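Local coordinates for B-agarase (Saccharophagus degradans, PDB 4BQ2), which hydrolyses agarose as a family 50 exo-beta-agarase, cutting beta-linkages from the end of the polysaccharide chain, at residues A[347-352]-A[374-379]; A[355-360]-A[382-387]. One frame throughout, in Å; residues are numbered along the deposited sequence.

Interaction 1 of 2, residues A[347-352]-A[374-379]; sequences WLPDYD and EAYSFY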
loop_
_atom_site.group_PDB
_atom_site.type_symbol
_atom_site.label_atom_id
_atom_site.label_comp_id
_atom_site.label_asym_id
_atom_site.label_seq_id
_atom_site.Cartn_x
_atom_site.Cartn_y
_atom_site.Cartn_z
ATOM N N TRP A 347 -25.412 3.318 -13.090
ATOM C CA TRP A 347 -25.917 2.111 -13.751
ATOM C C TRP A 347 -25.439 0.867 -13.050
ATOM O O TRP A 347 -24.232 0.688 -12.856
ATOM C CB TRP A 347 -25.448 2.068 -15.210
ATOM C CG TRP A 347 -25.848 0.808 -15.971
ATOM C CD1 TRP A 347 -27.014 0.611 -16.658
ATOM C CD2 TRP A 347 -25.078 -0.407 -16.135
ATOM N NE1 TRP A 347 -27.019 -0.638 -17.245
ATOM C CE2 TRP A 347 -25.847 -1.283 -16.939
ATOM C CE3 TRP A 347 -23.813 -0.831 -15.691
ATOM C CZ2 TRP A 347 -25.390 -2.567 -17.312
ATOM C CZ3 TRP A 347 -23.363 -2.095 -16.050
ATOM C CH2 TRP A 347 -24.150 -2.952 -16.857
ATOM N N LEU A 348 -26.379 0.000 -12.682
ATOM C CA LEU A 348 -26.049 -1.368 -12.263
ATOM C C LEU A 348 -27.019 -2.310 -12.986
ATOM O O LEU A 348 -28.193 -1.969 -13.153
ATOM C CB LEU A 348 -26.147 -1.528 -10.751
ATOM C CG LEU A 348 -25.068 -0.841 -9.902
ATOM C CD1 LEU A 348 -25.476 -0.898 -8.442
ATOM C CD2 LEU A 348 -23.709 -1.509 -10.110
ATOM N N PRO A 349 -26.525 -3.465 -13.474
ATOM C CA PRO A 349 -27.372 -4.344 -14.292
ATOM C C PRO A 349 -28.456 -5.123 -13.539
ATOM O O PRO A 349 -28.260 -5.495 -12.384
ATOM C CB PRO A 349 -26.349 -5.323 -14.922
ATOM C CG PRO A 349 -25.196 -5.336 -13.951
ATOM C CD PRO A 349 -25.114 -3.912 -13.466
ATOM N N ASP A 350 -29.600 -5.354 -14.205
ATOM C CA ASP A 350 -30.619 -6.313 -13.731
ATOM C C ASP A 350 -30.062 -7.734 -13.853
ATOM O O ASP A 350 -29.138 -7.944 -14.630
ATOM C CB ASP A 350 -31.895 -6.197 -14.586
ATOM C CG ASP A 350 -32.498 -4.794 -14.560
ATOM O OD1 ASP A 350 -32.445 -4.128 -13.494
ATOM O OD2 ASP A 350 -33.026 -4.359 -15.612
ATOM N N TYR A 351 -30.672 -8.666 -13.108
ATOM C CA TYR A 351 -30.321 -10.099 -13.060
ATOM C C TYR A 351 -30.209 -10.755 -14.429
ATOM O O TYR A 351 -29.416 -11.684 -14.618
ATOM C CB TYR A 351 -31.366 -10.869 -12.239
ATOM C CG TYR A 351 -32.705 -11.046 -12.944
ATOM C CD1 TYR A 351 -33.403 -9.948 -13.438
ATOM C CD2 TYR A 351 -33.276 -12.308 -13.107
ATOM C CE1 TYR A 351 -34.615 -10.096 -14.074
ATOM C CE2 TYR A 351 -34.495 -12.459 -13.750
ATOM C CZ TYR A 351 -35.156 -11.346 -14.226
ATOM O OH TYR A 351 -36.365 -11.465 -14.867
ATOM N N ASP A 352 -31.012 -10.252 -15.364
ATOM C CA ASP A 352 -31.140 -10.779 -16.713
ATOM C C ASP A 352 -30.207 -10.121 -17.737
ATOM O O ASP A 352 -30.128 -10.585 -18.876
ATOM C CB ASP A 352 -32.607 -10.671 -17.178
ATOM C CG ASP A 352 -33.142 -9.229 -17.165
ATOM O OD1 ASP A 352 -32.347 -8.263 -17.245
ATOM O OD2 ASP A 352 -34.385 -9.064 -17.090
ATOM N N GLU A 374 -23.131 -6.942 -1.419
ATOM C CA GLU A 374 -23.003 -7.080 -2.851
ATOM C C GLU A 374 -21.952 -6.075 -3.350
ATOM O O GLU A 374 -21.815 -4.957 -2.825
ATOM C CB GLU A 374 -24.369 -6.873 -3.518
ATOM C CG GLU A 374 -24.336 -6.805 -5.043
ATOM C CD GLU A 374 -25.620 -6.233 -5.617
ATOM O OE1 GLU A 374 -25.713 -4.982 -5.749
ATOM O OE2 GLU A 374 -26.526 -7.038 -5.942
ATOM N N ALA A 375 -21.156 -6.521 -4.319
ATOM C CA ALA A 375 -20.175 -5.664 -4.960
ATOM C C ALA A 375 -20.270 -5.861 -6.486
ATOM O O ALA A 375 -20.884 -6.830 -6.950
ATOM C CB ALA A 375 -18.781 -5.963 -4.406
ATOM N N TYR A 376 -19.750 -4.923 -7.269
ATOM C CA TYR A 376 -19.756 -5.098 -8.716
ATOM C C TYR A 376 -18.376 -4.780 -9.251
ATOM O O TYR A 376 -17.730 -3.835 -8.790
ATOM C CB TYR A 376 -20.828 -4.222 -9.400
ATOM C CG TYR A 376 -21.032 -4.511 -10.890
ATOM C CD1 TYR A 376 -21.802 -5.596 -11.297
ATOM C CD2 TYR A 376 -20.454 -3.701 -11.872
ATOM C CE1 TYR A 376 -22.010 -5.879 -12.640
ATOM C CE2 TYR A 376 -20.644 -3.975 -13.226
ATOM C CZ TYR A 376 -21.442 -5.071 -13.599
ATOM O OH TYR A 376 -21.661 -5.389 -14.928
ATOM N N SER A 377 -17.904 -5.611 -10.179
ATOM C CA SER A 377 -16.627 -5.375 -10.845
ATOM C C SER A 377 -16.844 -4.784 -12.234
ATOM O O SER A 377 -17.114 -5.511 -13.206
ATOM C CB SER A 377 -15.789 -6.673 -10.940
ATOM O OG SER A 377 -14.587 -6.364 -11.647
ATOM N N PHE A 378 -16.728 -3.465 -12.328
ATOM C CA PHE A 378 -16.798 -2.787 -13.615
ATOM C C PHE A 378 -15.659 -3.224 -14.560
ATOM O O PHE A 378 -15.876 -3.397 -15.767
ATOM C CB PHE A 378 -16.820 -1.275 -13.424
ATOM C CG PHE A 378 -18.123 -0.777 -12.872
ATOM C CD1 PHE A 378 -19.208 -0.534 -13.727
ATOM C CD2 PHE A 378 -18.278 -0.566 -11.500
ATOM C CE1 PHE A 378 -20.425 -0.084 -13.198
ATOM C CE2 PHE A 378 -19.485 -0.113 -10.982
ATOM C CZ PHE A 378 -20.551 0.120 -11.830
ATOM N N TYR A 379 -14.464 -3.412 -14.008
ATOM C CA TYR A 379 -13.326 -3.914 -14.818
ATOM C C TYR A 379 -13.677 -5.258 -15.486
ATOM O O TYR A 379 -13.492 -5.436 -16.692
ATOM C CB TYR A 379 -12.046 -4.035 -13.952
ATOM C CG TYR A 379 -10.812 -4.472 -14.716
ATOM C CD1 TYR A 379 -10.024 -3.552 -15.390
ATOM C CD2 TYR A 379 -10.430 -5.816 -14.758
ATOM C CE1 TYR A 379 -8.893 -3.946 -16.093
ATOM C CE2 TYR A 379 -9.300 -6.223 -15.463
ATOM C CZ TYR A 379 -8.542 -5.279 -16.131
ATOM O OH TYR A 379 -7.426 -5.683 -16.825
#
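Pro-349 rests its ring on one face of Tyr-376, where the loop packs against the antiparallel sheet that includes strands 296-301, 373-376 and 359-362. Residues 347-352 belong to the loop between helix 339-342 and strand 359-362. Tyr-376 belongs to strand 373-376, and Phe-378 starts the helix that follows.

The tyrosine can be followed outward. Its CB packs on CD2 of Leu-348, 4.0 Å away. CG lies almost as near the same methyl. With CG anti to the backbone N (chi1 -171°), the ring reaches out to the loop. Further along, CE1 of Tyr-376 meets CG of Pro-349 at 3.5 Å. The proline CD stands over the ring in a CH-pi contact, 4.2 Å from the centroid and 28° off the normal. At the tip, OH of Tyr-376 lies 3.9 Å from CZ3 of Trp-347. The hydroxyl is hydrogen-bonded to the backbone O of Leu-355, so a polar atom in this buried contact is satisfied.

Phe-378 shares the leucine methyl. Leu-348 crosses it at about a right angle, with CD2 3.9 Å from CZ. CE1 of Phe-378 also reaches the edge of the indole of Trp-347. No hydrogen bond links the two segments. The backbone O of Trp-347 lies in the plane of the Phe-378 ring, at its edge, 3.9 Å from CZ.

Interaction 2 of 2, residues A[355-360]-A[382-387]; sequences LANHYN and NLERKY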
loop_
_atom_site.group_PDB
_atom_site.type_symbol
_atom_site.label_atom_id
_atom_site.label_comp_id
_atom_site.label_asym_id
_atom_site.label_seq_id
_atom_site.Cartn_x
_atom_site.Cartn_y
_atom_site.Cartn_z
ATOM N N LEU A 355 -24.410 -8.445 -18.560
ATOM C CA LEU A 355 -23.324 -8.095 -17.609
ATOM C C LEU A 355 -23.598 -8.385 -16.122
ATOM O O LEU A 355 -22.814 -7.987 -15.247
ATOM C CB LEU A 355 -22.811 -6.663 -17.824
ATOM C CG LEU A 355 -22.324 -6.381 -19.250
ATOM C CD1 LEU A 355 -22.061 -4.896 -19.466
ATOM C CD2 LEU A 355 -21.084 -7.190 -19.671
ATOM N N ALA A 356 -24.680 -9.116 -15.829
ATOM C CA ALA A 356 -25.009 -9.429 -14.434
ATOM C C ALA A 356 -24.066 -10.448 -13.786
ATOM O O ALA A 356 -24.006 -10.562 -12.560
ATOM C CB ALA A 356 -26.468 -9.858 -14.285
ATOM N N ASN A 357 -23.285 -11.165 -14.580
ATOM C CA ASN A 357 -22.340 -12.098 -13.963
ATOM C C ASN A 357 -21.137 -11.385 -13.301
ATOM O O ASN A 357 -20.270 -12.032 -12.704
ATOM C CB ASN A 357 -21.883 -13.161 -14.956
ATOM C CG ASN A 357 -21.180 -12.565 -16.148
ATOM O OD1 ASN A 357 -21.780 -11.838 -16.954
ATOM N ND2 ASN A 357 -19.885 -12.841 -16.252
ATOM N N HIS A 358 -21.084 -10.060 -13.382
ATOM C CA HIS A 358 -19.937 -9.350 -12.842
ATOM C C HIS A 358 -20.202 -8.842 -11.424
ATOM O O HIS A 358 -19.376 -8.146 -10.841
ATOM C CB HIS A 358 -19.408 -8.291 -13.833
ATOM C CG HIS A 358 -19.063 -8.868 -15.177
ATOM N ND1 HIS A 358 -17.893 -9.563 -15.412
ATOM C CD2 HIS A 358 -19.756 -8.905 -16.339
ATOM C CE1 HIS A 358 -17.874 -9.983 -16.664
ATOM N NE2 HIS A 358 -18.994 -9.598 -17.249
ATOM N N TYR A 359 -21.360 -9.213 -10.879
ATOM C CA TYR A 359 -21.638 -9.046 -9.458
ATOM C C TYR A 359 -20.738 -9.948 -8.610
ATOM O O TYR A 359 -20.305 -11.016 -9.053
ATOM C CB TYR A 359 -23.101 -9.327 -9.146
ATOM C CG TYR A 359 -24.022 -8.168 -9.478
ATOM C CD1 TYR A 359 -23.962 -6.976 -8.752
ATOM C CD2 TYR A 359 -24.977 -8.270 -10.506
ATOM C CE1 TYR A 359 -24.805 -5.912 -9.053
ATOM C CE2 TYR A 359 -25.815 -7.209 -10.807
ATOM C CZ TYR A 359 -25.728 -6.040 -10.070
ATOM O OH TYR A 359 -26.565 -4.980 -10.376
ATOM N N ASN A 360 -20.463 -9.485 -7.397
ATOM C CA ASN A 360 -19.622 -10.175 -6.429
ATOM C C ASN A 360 -20.348 -10.076 -5.088
ATOM O O ASN A 360 -21.260 -9.235 -4.917
ATOM C CB ASN A 360 -18.244 -9.483 -6.364
ATOM C CG ASN A 360 -17.289 -10.128 -5.355
ATOM O OD1 ASN A 360 -17.320 -11.337 -5.124
ATOM N ND2 ASN A 360 -16.422 -9.314 -4.760
ATOM N N ASN A 382 -16.059 -4.747 -18.202
ATOM C CA ASN A 382 -15.408 -4.172 -19.374
ATOM C C ASN A 382 -14.600 -5.214 -20.158
ATOM O O ASN A 382 -14.473 -5.099 -21.377
ATOM C CB ASN A 382 -14.550 -2.939 -18.987
ATOM C CG ASN A 382 -15.401 -1.740 -18.564
ATOM O OD1 ASN A 382 -16.538 -1.568 -19.044
ATOM N ND2 ASN A 382 -14.872 -0.912 -17.650
ATOM N N LEU A 383 -14.034 -6.210 -19.466
ATOM C CA LEU A 383 -13.413 -7.319 -20.192
ATOM C C LEU A 383 -14.467 -8.007 -21.085
ATOM O O LEU A 383 -14.203 -8.283 -22.251
ATOM C CB LEU A 383 -12.801 -8.341 -19.250
ATOM C CG LEU A 383 -11.649 -7.830 -18.365
ATOM C CD1 LEU A 383 -11.116 -9.000 -17.566
ATOM C CD2 LEU A 383 -10.539 -7.188 -19.194
ATOM N N GLU A 384 -15.662 -8.258 -20.548
ATOM C CA GLU A 384 -16.693 -8.877 -21.391
ATOM C C GLU A 384 -17.076 -7.938 -22.529
ATOM O O GLU A 384 -17.186 -8.368 -23.705
ATOM C CB GLU A 384 -17.928 -9.301 -20.602
ATOM C CG GLU A 384 -18.886 -10.137 -21.458
ATOM C CD GLU A 384 -20.064 -10.679 -20.679
ATOM O OE1 GLU A 384 -19.991 -10.803 -19.445
ATOM O OE2 GLU A 384 -21.082 -10.979 -21.321
ATOM N N ARG A 385 -17.226 -6.647 -22.218
ATOM C CA ARG A 385 -17.550 -5.674 -23.268
ATOM C C ARG A 385 -16.511 -5.662 -24.364
ATOM O O ARG A 385 -16.867 -5.592 -25.544
ATOM C CB ARG A 385 -17.660 -4.252 -22.710
ATOM C CG ARG A 385 -18.927 -4.006 -21.883
ATOM C CD ARG A 385 -18.934 -2.538 -21.442
ATOM N NE ARG A 385 -20.207 -2.126 -20.858
ATOM C CZ ARG A 385 -20.412 -1.762 -19.592
ATOM N NH1 ARG A 385 -19.429 -1.763 -18.704
ATOM N NH2 ARG A 385 -21.632 -1.389 -19.202
ATOM N N LYS A 386 -15.228 -5.709 -23.997
ATOM C CA LYS A 386 -14.130 -5.660 -24.993
ATOM C C LYS A 386 -13.950 -6.910 -25.821
ATOM O O LYS A 386 -13.709 -6.825 -27.041
ATOM C CB LYS A 386 -12.773 -5.396 -24.327
ATOM C CG LYS A 386 -12.484 -3.945 -24.000
ATOM C CD LYS A 386 -11.125 -3.759 -23.304
ATOM C CE LYS A 386 -9.950 -4.081 -24.213
ATOM N NZ LYS A 386 -8.659 -3.516 -23.687
ATOM N N TYR A 387 -14.018 -8.062 -25.156
ATOM C CA TYR A 387 -13.599 -9.305 -25.790
ATOM C C TYR A 387 -14.741 -10.211 -26.149
ATOM O O TYR A 387 -14.544 -11.174 -26.899
ATOM C CB TYR A 387 -12.557 -10.055 -24.925
ATOM C CG TYR A 387 -11.292 -9.247 -24.676
ATOM C CD1 TYR A 387 -10.613 -8.642 -25.723
ATOM C CD2 TYR A 387 -10.767 -9.112 -23.395
ATOM C CE1 TYR A 387 -9.448 -7.897 -25.509
ATOM C CE2 TYR A 387 -9.607 -8.361 -23.163
ATOM C CZ TYR A 387 -8.949 -7.773 -24.245
ATOM O OH TYR A 387 -7.808 -7.063 -24.046
#
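Glu-384 and His-358 meet because their first torsions send them toward each other. In Glu-384, CG is anti to the backbone N (chi1 -171°), and the chain stays extended to the carboxylate. In His-358, CG sits beside the backbone N, which carries NE2 to the helix.

NE2 of His-358 donates a hydrogen bond of 2.7 Å to OE1 of Glu-384, with an N-H...O angle of 151°. OE1 is met on its anti side, out of the carboxylate plane. The imidazole and carboxylate planes are 53° apart. This is a His-carboxylate pair. The other ring nitrogen, ND1, is hydrogen-bonded to OG of Ser-380, one turn earlier in the helix. Two bonds thus fix the rotation of the ring. The carboxylate would probably help to hold positive charge on the imidazole.

Leu-355 pushes its two methyls between the glutamate and the arginine. CD2 lies 3.8 Å from CD of Glu-384, and the two side chains slide past each other in opposite directions. CD1 stands over one face of the guanidinium of Arg-385, 3.5 Å from CZ. NH1 of Arg-385 gives a 2.9 Å hydrogen bond to OD1 of Asn-382, which helps to hold the flat group under the methyl.

The contact joins a short 3-10 turn, leading into strand 359-362, to helix 378-387. Helix 222-235 packs on the arginine through Leu-222 and Leu-225, while helix 394-410 touches Glu-384 through Tyr-395.

Overall arrangement
From the N terminus, the chain passes 347-352, then 355-360, then 374-379 and finally 382-387. The segments alternate, so the two contacts cross. Interaction 1 closes a loop from 347-352 to strand 373-376 and the start of helix 378-387. Interaction 2 closes an equally long one, three residues beyond 347-352, onto the later turns of that helix. Strands 359-362 and 373-376 follow each other in the chain and pair in the antiparallel sheet. The centres of the two interactions are about 8 Å apart, and Pro-349 O is probably hydrogen-bonded to Tyr-359 OH. Together the two contacts tie the loop and the turn leading into edge strand 359-362 to helix 378-387.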